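Oxalate--CoA ligase (Arabidopsis thaliana, PDB 5IE2) is an AMP-binding enzyme of the ANL superfamily with the C-terminal domain of that family, modelled here with adenosine-5'-triphosphate. Local coordinates at residues D38-A43 with M72-I77; A165-T170 with G179-Q184; G335-P340 with G402-V407. One frame throughout, in Å; residues are numbered along the deposited sequence.

Interaction 1. Residues D38-A43 with M72-I77; sequences DLIERA and MFLAVI
Ile40 of helix 33-50 packs against Leu74 and Ala75 of helix 67-78. Both segments are helical throughout. Their axes approach to 8.2 Å and cross at -53°. Ile40 and Ala75 mark the crossing, with CA atoms 4.9 Å apart.

The side chain of Ile40 divides at CB into two arms. The short arm, Ile40 CG2, lies on the backbone of the other helix, 3.7 Å from Ala75 N. The carbonyl carbon of Leu74 is just as near. The longer arm starts at CG1, anti to the carbonyl carbon of its own residue (chi1 -68°). Ile40 CG1 meets Leu74 CB at 4.0 Å. Ile40 CD1 ends the arm and meets CD1 of Leu74, tip to tip, at 3.6 Å. It also touches Leu74 CB, so Ile40 covers both the base and one branch of the leucine. The two side chains cross obliquely.

One turn further along, Ala43 CB meets Ala75 CB at 3.7 Å. Met72 starts out pointing away from the first helix. Its chain bends at chi2 (-40°) and again at chi3. This brings Met72 SD back to 3.9 Å from Ala43 CB.

Leu47 carries the first helix on over Met72 and Ala75. Leu6 and Leu10 of helix 6-16, and Leu223 and Leu226 of helix 215-227, also pack on Leu74. Charged groups lie to the side: Glu41 forms a salt bridge with Arg78, and Arg42 with Asp139.

The side chains that meet are aliphatic or thioether, and all are buried. The contact therefore rests on shape and the exclusion of water. The single methyl groups of Ala43 and Ala75 fit the close approach of the helices.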
loop_
_atom_site.group_PDB
_atom_site.type_symbol
_atom_site.label_atom_id
_atom_site.label_comp_id
_atom_site.label_asym_id
_atom_site.label_seq_id
_atom_site.Cartn_x
_atom_site.Cartn_y
_atom_site.Cartn_z
ATOM N N ASP A 38 -4.659 -11.012 23.453
ATOM C CA ASP A 38 -5.161 -12.293 23.875
ATOM C C ASP A 38 -6.077 -12.971 22.869
ATOM O O ASP A 38 -6.049 -14.197 22.783
ATOM C CB ASP A 38 -5.865 -12.165 25.220
ATOM C CG ASP A 38 -4.856 -12.004 26.369
ATOM O OD1 ASP A 38 -3.623 -12.300 26.181
ATOM O OD2 ASP A 38 -5.282 -11.537 27.464
ATOM N N LEU A 39 -6.856 -12.196 22.113
ATOM C CA LEU A 39 -7.731 -12.780 21.085
ATOM C C LEU A 39 -6.821 -13.467 20.032
ATOM O O LEU A 39 -7.128 -14.535 19.507
ATOM C CB LEU A 39 -8.576 -11.702 20.400
ATOM C CG LEU A 39 -9.731 -11.260 21.272
ATOM C CD1 LEU A 39 -10.377 -10.021 20.684
ATOM C CD2 LEU A 39 -10.746 -12.421 21.310
ATOM N N ILE A 40 -5.719 -12.796 19.751
ATOM C CA ILE A 40 -4.754 -13.333 18.773
ATOM C C ILE A 40 -4.102 -14.616 19.331
ATOM O O ILE A 40 -4.035 -15.635 18.638
ATOM C CB ILE A 40 -3.682 -12.280 18.428
ATOM C CG1 ILE A 40 -4.275 -11.094 17.647
ATOM C CG2 ILE A 40 -2.531 -12.917 17.608
ATOM C CD1 ILE A 40 -3.357 -9.828 17.724
ATOM N N GLU A 41 -3.660 -14.586 20.582
ATOM C CA GLU A 41 -2.980 -15.758 21.165
ATOM C C GLU A 41 -3.924 -16.961 21.150
ATOM O O GLU A 41 -3.525 -18.111 20.884
ATOM C CB GLU A 41 -2.575 -15.552 22.652
ATOM C CG GLU A 41 -1.396 -14.681 22.903
ATOM C CD GLU A 41 -0.095 -15.276 22.321
ATOM O OE1 GLU A 41 0.276 -16.426 22.637
ATOM O OE2 GLU A 41 0.515 -14.545 21.527
ATOM N N ARG A 42 -5.177 -16.704 21.515
ATOM C CA ARG A 42 -6.139 -17.814 21.598
ATOM C C ARG A 42 -6.494 -18.376 20.229
ATOM O O ARG A 42 -6.608 -19.613 20.035
ATOM C CB ARG A 42 -7.417 -17.368 22.337
ATOM C CG ARG A 42 -7.047 -17.094 23.808
ATOM C CD ARG A 42 -8.201 -16.329 24.561
ATOM N NE ARG A 42 -7.756 -15.674 25.811
ATOM C CZ ARG A 42 -8.499 -14.777 26.467
ATOM N NH1 ARG A 42 -9.698 -14.465 25.978
ATOM N NH2 ARG A 42 -8.069 -14.177 27.589
ATOM N N ALA A 43 -6.651 -17.469 19.265
ATOM C CA ALA A 43 -6.904 -17.921 17.916
ATOM C C ALA A 43 -5.710 -18.706 17.353
ATOM O O ALA A 43 -5.905 -19.681 16.624
ATOM C CB ALA A 43 -7.275 -16.673 16.962
ATOM N N MET A 72 -7.136 -12.617 12.675
ATOM C CA MET A 72 -6.653 -13.862 12.057
ATOM C C MET A 72 -5.322 -13.695 11.318
ATOM O O MET A 72 -4.492 -14.611 11.302
ATOM C CB MET A 72 -7.705 -14.442 11.095
ATOM C CG MET A 72 -8.984 -15.032 11.849
ATOM S SD MET A 72 -8.569 -15.950 13.374
ATOM C CE MET A 72 -7.641 -17.380 12.732
ATOM N N PHE A 73 -5.097 -12.522 10.727
ATOM C CA PHE A 73 -3.784 -12.223 10.117
ATOM C C PHE A 73 -2.661 -12.390 11.149
ATOM O O PHE A 73 -1.640 -13.102 10.901
ATOM C CB PHE A 73 -3.769 -10.803 9.541
ATOM C CG PHE A 73 -2.442 -10.415 8.936
ATOM C CD1 PHE A 73 -2.159 -10.775 7.613
ATOM C CD2 PHE A 73 -1.517 -9.710 9.669
ATOM C CE1 PHE A 73 -0.916 -10.412 7.025
ATOM C CE2 PHE A 73 -0.274 -9.343 9.106
ATOM C CZ PHE A 73 0.014 -9.717 7.783
ATOM N N LEU A 74 -2.866 -11.754 12.306
ATOM C CA LEU A 74 -1.810 -11.814 13.329
ATOM C C LEU A 74 -1.743 -13.186 14.006
ATOM O O LEU A 74 -0.661 -13.573 14.476
ATOM C CB LEU A 74 -2.043 -10.727 14.383
ATOM C CG LEU A 74 -1.785 -9.330 13.766
ATOM C CD1 LEU A 74 -2.193 -8.193 14.707
ATOM C CD2 LEU A 74 -0.239 -9.145 13.342
ATOM N N ALA A 75 -2.890 -13.900 14.091
ATOM C CA ALA A 75 -2.890 -15.275 14.679
ATOM C C ALA A 75 -2.131 -16.237 13.773
ATOM O O ALA A 75 -1.397 -17.101 14.248
ATOM C CB ALA A 75 -4.322 -15.797 14.921
ATOM N N VAL A 76 -2.327 -16.104 12.467
ATOM C CA VAL A 76 -1.595 -16.947 11.501
ATOM C C VAL A 76 -0.102 -16.713 11.725
ATOM O O VAL A 76 0.702 -17.698 11.838
ATOM C CB VAL A 76 -2.005 -16.654 10.034
ATOM C CG1 VAL A 76 -0.959 -17.253 9.036
ATOM C CG2 VAL A 76 -3.438 -17.239 9.775
ATOM N N ILE A 77 0.295 -15.439 11.732
ATOM C CA ILE A 77 1.757 -15.237 11.866
ATOM C C ILE A 77 2.319 -15.675 13.207
ATOM O O ILE A 77 3.434 -16.238 13.323
ATOM C CB ILE A 77 2.017 -13.772 11.601
ATOM C CG1 ILE A 77 1.748 -13.541 10.118
ATOM C CG2 ILE A 77 3.337 -13.353 11.994
ATOM C CD1 ILE A 77 1.755 -12.105 9.784
#

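Interaction 2. Residues A165-T170 with G179-Q184; sequences ALFLHT and GVPLTQ. With ATP (adenosine-5'-triphosphate), chain C.
Ala165 and Leu166 both face Leu182, which makes a classic beta bulge at the start of the pairing. Leu182 O accepts from Ala165 N at 2.9 Å and from Leu166 N at 3.0 Å. The Ala165 donor lies in the carbonyl plane, while the Leu166 donor is tilted from it. Leu166 O in turn accepts from Leu182 N. The side chains of Leu166 and Leu182 lie side by side, Leu166 CD2 to Leu182 CD1 at 3.9 Å.

Phe167 turns to the other face of the hairpin. With CG anti to the backbone N (chi1 179°), the ring reaches along the second strand. Phe167 CZ comes within 3.8 Å of Gly179 CA. Lys375 makes a cation-pi contact with this ring.

Leu168 exchanges two backbone bonds with Val180; the one from Val180 N to Leu168 O is short, at 2.6 Å. His169 places one ring face over Gly179 CA, a CH-pi contact of 3.8 Å to the ring centroid. Gly179 has no side chain, which lets both rings come close.

Thr170 ends the segment. Thr170 OG1 donates to O2G of adenosine-5'-triphosphate at 2.9 Å and is also hydrogen-bonded to Lys178 N. The contact thus joins a buried antiparallel hairpin to the phosphate site, and its backbone bonds hold the strand that leads to Thr170.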
loop_
_atom_site.group_PDB
_atom_site.type_symbol
_atom_site.label_atom_id
_atom_site.label_comp_id
_atom_site.label_asym_id
_atom_site.label_seq_id
_atom_site.Cartn_x
_atom_site.Cartn_y
_atom_site.Cartn_z
ATOM N N ALA A 165 6.124 -14.871 6.982
ATOM C CA ALA A 165 4.992 -14.300 7.669
ATOM C C ALA A 165 3.931 -13.794 6.699
ATOM O O ALA A 165 2.745 -13.786 7.036
ATOM C CB ALA A 165 5.478 -13.106 8.590
ATOM N N LEU A 166 4.350 -13.333 5.513
ATOM C CA LEU A 166 3.389 -12.646 4.612
ATOM C C LEU A 166 3.774 -13.035 3.201
ATOM O O LEU A 166 4.965 -13.108 2.891
ATOM C CB LEU A 166 3.445 -11.138 4.828
ATOM C CG LEU A 166 2.688 -10.273 3.825
ATOM C CD1 LEU A 166 1.220 -10.681 3.891
ATOM C CD2 LEU A 166 2.862 -8.789 4.156
ATOM N N PHE A 167 2.796 -13.392 2.385
ATOM C CA PHE A 167 3.073 -13.727 1.000
ATOM C C PHE A 167 2.068 -12.927 0.187
ATOM O O PHE A 167 0.879 -13.034 0.470
ATOM C CB PHE A 167 2.902 -15.223 0.723
ATOM C CG PHE A 167 3.169 -15.594 -0.721
ATOM C CD1 PHE A 167 4.464 -15.738 -1.176
ATOM C CD2 PHE A 167 2.123 -15.788 -1.613
ATOM C CE1 PHE A 167 4.720 -16.073 -2.523
ATOM C CE2 PHE A 167 2.369 -16.143 -2.976
ATOM C CZ PHE A 167 3.640 -16.297 -3.406
ATOM N N LEU A 168 2.569 -12.145 -0.777
ATOM C CA LEU A 168 1.784 -11.216 -1.625
ATOM C C LEU A 168 2.258 -11.347 -3.058
ATOM O O LEU A 168 3.343 -11.874 -3.312
ATOM C CB LEU A 168 1.970 -9.747 -1.187
ATOM C CG LEU A 168 1.426 -9.447 0.185
ATOM C CD1 LEU A 168 1.839 -8.073 0.630
ATOM C CD2 LEU A 168 -0.082 -9.577 0.109
ATOM N N HIS A 169 1.440 -10.870 -3.991
ATOM C CA HIS A 169 1.875 -10.694 -5.368
ATOM C C HIS A 169 1.951 -9.208 -5.644
ATOM O O HIS A 169 1.287 -8.410 -4.988
ATOM C CB HIS A 169 0.925 -11.362 -6.355
ATOM C CG HIS A 169 1.209 -12.812 -6.557
ATOM N ND1 HIS A 169 0.728 -13.795 -5.713
ATOM C CD2 HIS A 169 1.979 -13.448 -7.479
ATOM C CE1 HIS A 169 1.165 -14.978 -6.130
ATOM N NE2 HIS A 169 1.919 -14.796 -7.202
ATOM N N THR A 170 2.804 -8.824 -6.579
ATOM C CA THR A 170 2.865 -7.419 -6.993
ATOM C C THR A 170 1.617 -7.003 -7.807
ATOM O O THR A 170 0.899 -7.868 -8.304
ATOM C CB THR A 170 4.110 -7.157 -7.788
ATOM O OG1 THR A 170 4.199 -8.112 -8.856
ATOM C CG2 THR A 170 5.334 -7.277 -6.854
ATOM N N GLY A 179 5.282 -13.302 -7.200
ATOM C CA GLY A 179 5.094 -13.722 -5.799
ATOM C C GLY A 179 6.203 -13.300 -4.843
ATOM O O GLY A 179 7.386 -13.603 -5.073
ATOM N N VAL A 180 5.819 -12.632 -3.755
ATOM C CA VAL A 180 6.764 -12.039 -2.827
ATOM C C VAL A 180 6.614 -12.577 -1.408
ATOM O O VAL A 180 5.671 -12.231 -0.740
ATOM C CB VAL A 180 6.603 -10.492 -2.796
ATOM C CG1 VAL A 180 7.657 -9.876 -1.899
ATOM C CG2 VAL A 180 6.749 -9.941 -4.203
ATOM N N PRO A 181 7.562 -13.399 -0.954
ATOM C CA PRO A 181 7.566 -13.890 0.429
ATOM C C PRO A 181 8.292 -12.893 1.328
ATOM O O PRO A 181 9.384 -12.425 0.981
ATOM C CB PRO A 181 8.299 -15.227 0.349
ATOM C CG PRO A 181 9.209 -15.076 -0.790
ATOM C CD PRO A 181 8.597 -14.047 -1.771
ATOM N N LEU A 182 7.643 -12.554 2.442
ATOM C CA LEU A 182 8.180 -11.621 3.431
ATOM C C LEU A 182 8.193 -12.285 4.797
ATOM O O LEU A 182 7.276 -13.034 5.130
ATOM C CB LEU A 182 7.301 -10.353 3.488
ATOM C CG LEU A 182 7.269 -9.715 2.064
ATOM C CD1 LEU A 182 6.180 -8.581 2.072
ATOM C CD2 LEU A 182 8.659 -9.127 1.641
ATOM N N THR A 183 9.253 -12.024 5.562
ATOM C CA THR A 183 9.482 -12.687 6.834
ATOM C C THR A 183 9.010 -11.833 8.034
ATOM O O THR A 183 8.642 -10.657 7.908
ATOM C CB THR A 183 10.977 -12.942 7.049
ATOM O OG1 THR A 183 11.625 -11.666 6.946
ATOM C CG2 THR A 183 11.527 -13.889 5.946
ATOM N N GLN A 184 9.085 -12.437 9.224
ATOM C CA GLN A 184 8.865 -11.720 10.480
ATOM C C GLN A 184 9.808 -10.544 10.547
ATOM O O GLN A 184 9.458 -9.435 10.984
ATOM C CB GLN A 184 9.120 -12.651 11.693
ATOM C CG GLN A 184 7.940 -13.572 12.016
ATOM C CD GLN A 184 6.935 -12.931 12.987
ATOM O OE1 GLN A 184 7.025 -11.769 13.322
ATOM N NE2 GLN A 184 5.983 -13.730 13.452
HETATM P PG ATP C . 4.283 -4.795 -10.618
HETATM O O1G ATP C . 4.726 -4.111 -11.911
HETATM O O2G ATP C . 3.535 -6.060 -10.848
HETATM O O3G ATP C . 5.460 -4.991 -9.664
HETATM P PB ATP C . 3.635 -2.478 -9.022
HETATM O O1B ATP C . 2.564 -1.416 -9.147
HETATM O O2B ATP C . 5.055 -2.173 -9.340
HETATM O O3B ATP C . 3.213 -3.827 -9.856
HETATM P PA ATP C . 3.576 -2.246 -6.078
HETATM O O1A ATP C . 4.657 -2.928 -5.251
HETATM O O2A ATP C . 2.184 -2.207 -5.579
HETATM O O3A ATP C . 3.513 -3.029 -7.487
HETATM O "O5'" ATP C . 4.096 -0.789 -6.491
HETATM C "C5'" ATP C . 5.429 -0.291 -6.215
HETATM C "C4'" ATP C . 5.736 0.744 -7.312
HETATM O "O4'" ATP C . 4.889 1.893 -7.122
HETATM C "C3'" ATP C . 7.104 1.338 -7.175
HETATM O "O3'" ATP C . 8.067 0.469 -7.767
HETATM C "C2'" ATP C . 6.980 2.651 -7.918
HETATM O "O2'" ATP C . 6.969 2.392 -9.331
HETATM C "C1'" ATP C . 5.576 3.049 -7.564
HETATM N N9 ATP C . 5.524 4.042 -6.465
HETATM C C8 ATP C . 5.371 3.827 -5.152
HETATM N N7 ATP C . 5.350 5.029 -4.497
HETATM C C5 ATP C . 5.472 6.006 -5.455
HETATM C C6 ATP C . 5.501 7.487 -5.453
HETATM N N6 ATP C . 5.337 8.176 -4.274
HETATM N N1 ATP C . 5.631 8.095 -6.655
HETATM C C2 ATP C . 5.741 7.403 -7.813
HETATM N N3 ATP C . 5.730 6.047 -7.892
HETATM C C4 ATP C . 5.588 5.341 -6.733
#

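Interaction 3. Residues G335-P340 with G402-V407; sequences GSVGKP and GYLHLV. With ATP (adenosine-5'-triphosphate), chain C.
Gly338 and Leu404 join the two segments through a backbone bond, Leu404 N to Gly338 O, of 2.8 Å. The end-to-end directions of 335-340 and 402-406 lie 124° apart. Leu404 O takes two donors. Val337 N donates to Leu404 O at 2.9 Å, nearly in line with the carbonyl bond. Ser336 OG donates to Leu404 O at 2.7 Å, from above the carbonyl plane.

Ser336 OG also accepts from Gly338 N at 3.0 Å, which closes an ST turn. With OG anti to its own backbone N (chi1 175°), the hydroxyl can serve both Leu404 O and the turn. Ser336 CB sits over one face of the His405 ring. Tyr397 stacks on that ring, and Asp399 bonds its NE2. Lys339 lays CG over one face of Tyr403, a CH-pi contact of 4.1 Å to the centroid. The tyrosine hydroxyl bonds to Pro331 O. Three waters bind Gly335 O and tie it to His405 ND1, Leu406 N and Leu406 O.

Val337 CG2 packs beside Leu404 CD2 and also meets Leu406 CD1. The other methyl, Val337 CG1, lies 3.4 Å from N6 of adenosine-5'-triphosphate. Leu406 CD1 is 3.6 Å from C2 of its adenine. Val337 and Leu406 thus form part of an aliphatic wall of the adenine pocket of this AMP-binding enzyme.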
loop_
_atom_site.group_PDB
_atom_site.type_symbol
_atom_site.label_atom_id
_atom_site.label_comp_id
_atom_site.label_asym_id
_atom_site.label_seq_id
_atom_site.Cartn_x
_atom_site.Cartn_y
_atom_site.Cartn_z
ATOM N N GLY A 335 6.901 16.988 -5.387
ATOM C CA GLY A 335 7.588 16.361 -6.502
ATOM C C GLY A 335 8.630 15.326 -6.036
ATOM O O GLY A 335 9.212 14.610 -6.859
ATOM N N SER A 336 8.843 15.252 -4.728
ATOM C CA SER A 336 9.902 14.373 -4.146
ATOM C C SER A 336 9.315 13.365 -3.188
ATOM O O SER A 336 8.282 13.650 -2.512
ATOM C CB SER A 336 10.956 15.206 -3.407
ATOM O OG SER A 336 11.904 14.358 -2.749
ATOM N N VAL A 337 9.962 12.202 -3.091
ATOM C CA VAL A 337 9.564 11.207 -2.121
ATOM C C VAL A 337 10.567 11.110 -0.939
ATOM O O VAL A 337 10.607 10.104 -0.196
ATOM C CB VAL A 337 9.345 9.817 -2.793
ATOM C CG1 VAL A 337 8.179 9.877 -3.736
ATOM C CG2 VAL A 337 10.568 9.383 -3.591
ATOM N N GLY A 338 11.341 12.172 -0.733
ATOM C CA GLY A 338 12.109 12.305 0.487
ATOM C C GLY A 338 13.335 11.416 0.589
ATOM O O GLY A 338 13.943 11.064 -0.404
ATOM N N LYS A 339 13.660 11.007 1.809
ATOM C CA LYS A 339 14.967 10.372 2.089
ATOM C C LYS A 339 14.777 8.934 2.503
ATOM O O LYS A 339 13.788 8.605 3.115
ATOM C CB LYS A 339 15.705 11.143 3.206
ATOM C CG LYS A 339 15.983 12.588 2.811
ATOM C CD LYS A 339 16.918 13.259 3.823
ATOM C CE LYS A 339 16.239 13.492 5.147
ATOM N NZ LYS A 339 15.419 14.721 5.066
ATOM N N PRO A 340 15.766 8.068 2.225
ATOM C CA PRO A 340 15.708 6.650 2.623
ATOM C C PRO A 340 15.448 6.502 4.120
ATOM O O PRO A 340 16.035 7.293 4.885
ATOM C CB PRO A 340 17.133 6.135 2.306
ATOM C CG PRO A 340 17.683 7.077 1.340
ATOM C CD PRO A 340 17.016 8.418 1.526
ATOM N N GLY A 402 19.847 15.087 -0.619
ATOM C CA GLY A 402 19.623 13.665 -0.444
ATOM C C GLY A 402 18.160 13.268 -0.565
ATOM O O GLY A 402 17.766 12.166 -0.145
ATOM N N TYR A 403 17.338 14.159 -1.129
ATOM C CA TYR A 403 15.931 13.823 -1.370
ATOM C C TYR A 403 15.778 13.148 -2.736
ATOM O O TYR A 403 16.340 13.616 -3.707
ATOM C CB TYR A 403 15.039 15.083 -1.339
ATOM C CG TYR A 403 14.716 15.597 0.029
ATOM C CD1 TYR A 403 13.379 15.736 0.432
ATOM C CD2 TYR A 403 15.728 15.975 0.913
ATOM C CE1 TYR A 403 13.042 16.214 1.708
ATOM C CE2 TYR A 403 15.401 16.469 2.200
ATOM C CZ TYR A 403 14.067 16.608 2.569
ATOM O OH TYR A 403 13.743 17.077 3.844
ATOM N N LEU A 404 14.995 12.071 -2.803
ATOM C CA LEU A 404 14.803 11.332 -4.035
ATOM C C LEU A 404 13.654 11.949 -4.845
ATOM O O LEU A 404 12.604 12.276 -4.307
ATOM C CB LEU A 404 14.533 9.845 -3.719
ATOM C CG LEU A 404 14.125 8.876 -4.828
ATOM C CD1 LEU A 404 15.253 8.772 -5.849
ATOM C CD2 LEU A 404 13.796 7.505 -4.228
ATOM N N HIS A 405 13.888 12.058 -6.148
ATOM C CA HIS A 405 12.898 12.487 -7.109
ATOM C C HIS A 405 12.712 11.394 -8.130
ATOM O O HIS A 405 13.669 11.055 -8.818
ATOM C CB HIS A 405 13.342 13.764 -7.840
ATOM C CG HIS A 405 13.599 14.920 -6.927
ATOM N ND1 HIS A 405 12.723 15.986 -6.820
ATOM C CD2 HIS A 405 14.616 15.173 -6.069
ATOM C CE1 HIS A 405 13.187 16.838 -5.918
ATOM N NE2 HIS A 405 14.346 16.380 -5.467
ATOM N N LEU A 406 11.503 10.852 -8.240
ATOM C CA LEU A 406 11.247 9.775 -9.212
ATOM C C LEU A 406 10.894 10.292 -10.599
ATOM O O LEU A 406 10.156 11.270 -10.764
ATOM C CB LEU A 406 10.124 8.881 -8.699
ATOM C CG LEU A 406 10.516 8.107 -7.445
ATOM C CD1 LEU A 406 9.211 7.528 -6.857
ATOM C CD2 LEU A 406 11.543 7.020 -7.690
ATOM N N VAL A 407 11.427 9.637 -11.617
ATOM C CA VAL A 407 11.175 10.015 -13.003
ATOM C C VAL A 407 10.141 9.051 -13.563
ATOM O O VAL A 407 9.254 9.443 -14.340
ATOM C CB VAL A 407 12.504 9.987 -13.840
ATOM C CG1 VAL A 407 12.259 10.315 -15.284
ATOM C CG2 VAL A 407 13.485 10.959 -13.251
HETATM P PG ATP C . 4.283 -4.795 -10.618
HETATM O O1G ATP C . 4.726 -4.111 -11.911
HETATM O O2G ATP C . 3.535 -6.060 -10.848
HETATM O O3G ATP C . 5.460 -4.991 -9.664
HETATM P PB ATP C . 3.635 -2.478 -9.022
HETATM O O1B ATP C . 2.564 -1.416 -9.147
HETATM O O2B ATP C . 5.055 -2.173 -9.340
HETATM O O3B ATP C . 3.213 -3.827 -9.856
HETATM P PA ATP C . 3.576 -2.246 -6.078
HETATM O O1A ATP C . 4.657 -2.928 -5.251
HETATM O O2A ATP C . 2.184 -2.207 -5.579
HETATM O O3A ATP C . 3.513 -3.029 -7.487
HETATM O "O5'" ATP C . 4.096 -0.789 -6.491
HETATM C "C5'" ATP C . 5.429 -0.291 -6.215
HETATM C "C4'" ATP C . 5.736 0.744 -7.312
HETATM O "O4'" ATP C . 4.889 1.893 -7.122
HETATM C "C3'" ATP C . 7.104 1.338 -7.175
HETATM O "O3'" ATP C . 8.067 0.469 -7.767
HETATM C "C2'" ATP C . 6.980 2.651 -7.918
HETATM O "O2'" ATP C . 6.969 2.392 -9.331
HETATM C "C1'" ATP C . 5.576 3.049 -7.564
HETATM N N9 ATP C . 5.524 4.042 -6.465
HETATM C C8 ATP C . 5.371 3.827 -5.152
HETATM N N7 ATP C . 5.350 5.029 -4.497
HETATM C C5 ATP C . 5.472 6.006 -5.455
HETATM C C6 ATP C . 5.501 7.487 -5.453
HETATM N N6 ATP C . 5.337 8.176 -4.274
HETATM N N1 ATP C . 5.631 8.095 -6.655
HETATM C C2 ATP C . 5.741 7.403 -7.813
HETATM N N3 ATP C . 5.730 6.047 -7.892
HETATM C C4 ATP C . 5.588 5.341 -6.733
HETATM O O HOH W 1 9.384 11.827 -6.754
HETATM O O HOH W 2 10.761 16.155 -8.681
HETATM O O HOH W 3 9.099 13.612 -9.690
#

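In the fold
Interactions 1 and 2 are buried, while interaction 3 is partly buried. Interaction 1 is apolar packing of two helices. Interaction 2 is mainly strand pairing, and interaction 3 mixes backbone bonds, a serine hydroxyl, waters and aliphatic contacts. The first two adjoin: Phe73 and Ile77 of helix 67-78 pack on Leu166 and Ala165 of the hairpin. Interactions 1 and 3 lie on opposite sides of the chain's centre, with their own centres about 37 Å apart. Interactions 2 and 3 do not touch, their nearest atoms being about 15 Å apart. Both reach adenosine-5'-triphosphate, with a polar contact at the gamma-phosphate in 165-170 and packing by aliphatic carbons at adenine in interaction 3.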